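Local coordinates for ribose ABC transporter, substrate binding protein (Conexibacter woesei, PDB 4KQ9) that probably binds ribose or a related sugar in the periplasm and hands it to an ABC transporter for uptake, at residues G177-A180 / T181-I184. The protein carries 1 engineered substitution. Numbering follows the deposited sequence.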
# COMPACT_ATOMS: atom_id res chain seq x y z
N GLY A 177 -15.57 -4.37 8.18
CA GLY A 177 -15.28 -3.34 9.23
C GLY A 177 -16.41 -3.03 10.20
O GLY A 177 -16.25 -2.84 11.44
N LEU A 178 -17.59 -2.93 9.63
CA LEU A 178 -18.75 -2.60 10.35
C LEU A 178 -19.12 -3.76 11.32
O LEU A 178 -19.34 -3.52 12.49
CB LEU A 178 -19.86 -2.32 9.35
CG LEU A 178 -21.27 -2.19 9.84
CD1 LEU A 178 -21.50 -0.90 10.60
CD2 LEU A 178 -22.18 -2.22 8.60
N THR A 179 -19.10 -4.97 10.85
CA THR A 179 -19.41 -6.13 11.72
C THR A 179 -18.45 -6.36 12.83
O THR A 179 -18.83 -6.50 13.98
CB THR A 179 -19.51 -7.38 10.85
OG1 THR A 179 -20.71 -7.20 10.12
CG2 THR A 179 -19.64 -8.68 11.71
N ALA A 180 -17.19 -6.27 12.50
CA ALA A 180 -16.20 -6.45 13.50
C ALA A 180 -16.25 -5.37 14.57
O ALA A 180 -16.09 -5.64 15.80
CB ALA A 180 -14.85 -6.50 12.79
N THR A 181 -16.45 -4.13 14.14
CA THR A 181 -16.52 -3.00 15.07
C THR A 181 -17.76 -3.07 15.95
O THR A 181 -17.67 -2.81 17.16
CB THR A 181 -16.42 -1.65 14.34
OG1 THR A 181 -15.23 -1.62 13.52
CG2 THR A 181 -16.51 -0.43 15.28
N GLN A 182 -18.91 -3.42 15.37
CA GLN A 182 -20.08 -3.49 16.21
C GLN A 182 -19.93 -4.57 17.30
O GLN A 182 -20.23 -4.30 18.42
CB GLN A 182 -21.40 -3.58 15.43
CG GLN A 182 -21.48 -4.58 14.34
CD GLN A 182 -22.89 -4.68 13.70
OE1 GLN A 182 -23.58 -3.68 13.41
NE2 GLN A 182 -23.31 -5.89 13.51
N ASN A 183 -19.28 -5.69 16.99
CA ASN A 183 -19.03 -6.75 18.00
C ASN A 183 -18.04 -6.31 19.02
O ASN A 183 -18.27 -6.55 20.22
CB ASN A 183 -18.57 -8.02 17.34
CG ASN A 183 -19.68 -8.65 16.51
OD1 ASN A 183 -20.84 -8.29 16.64
ND2 ASN A 183 -19.33 -9.57 15.66
N ILE A 184 -16.95 -5.66 18.59
CA ILE A 184 -16.00 -5.11 19.52
C ILE A 184 -16.68 -4.21 20.52
O ILE A 184 -16.40 -4.26 21.71
CB ILE A 184 -14.83 -4.35 18.80
CG1 ILE A 184 -13.85 -5.33 18.21
CG2 ILE A 184 -14.09 -3.42 19.78
CD1 ILE A 184 -12.94 -4.74 17.10
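Two successive turns of the amphipathic helix 174-187 meet where Thr-181 bonds back to Gly-177. The acceptor, Gly-177 O, is gripped twice by the same residue: the backbone N of Thr-181 approaches from above the carbonyl plane, 35° out of it, while Thr-181 OG1 reaches the same oxygen at 2.6 Å. Threonine manages this because OG1 sits beside its own backbone N (chi1 -54°), facing the preceding turn. Hydroxyl and main chain thus share one carbonyl, a common way to satisfy a buried threonine within a helix; OG1 is also hydrogen-bonded to Tyr-196 OH, at the end of strand 193-196. Without the hydroxyl, as with an alanine at Thr-181, Gly-177 O would probably keep only the backbone bond and Tyr-196 OH would lose this partner.

The helix packs against the parallel sheet of one lobe of the periplasmic-binding-protein fold, and its residue types follow its faces. Small Ala-180 rests on Val-136 and branched Ile-184 on Ala-134 and Val-136 of strand 132-136, and Ile-184 N donates to Ala-180 O at 2.9 Å. Leu-178 and Thr-181 instead meet helix 199-211. Polar side chains suit the more open face: Gln-182 folds CG between its backbone N and carbonyl carbon (chi1 49°), laying it 3.0 Å from Leu-178 O. Thr-179 and Asn-183 run side by side, methyl CG2 of Thr-179 lying 4.1 Å from ND2 of Asn-183.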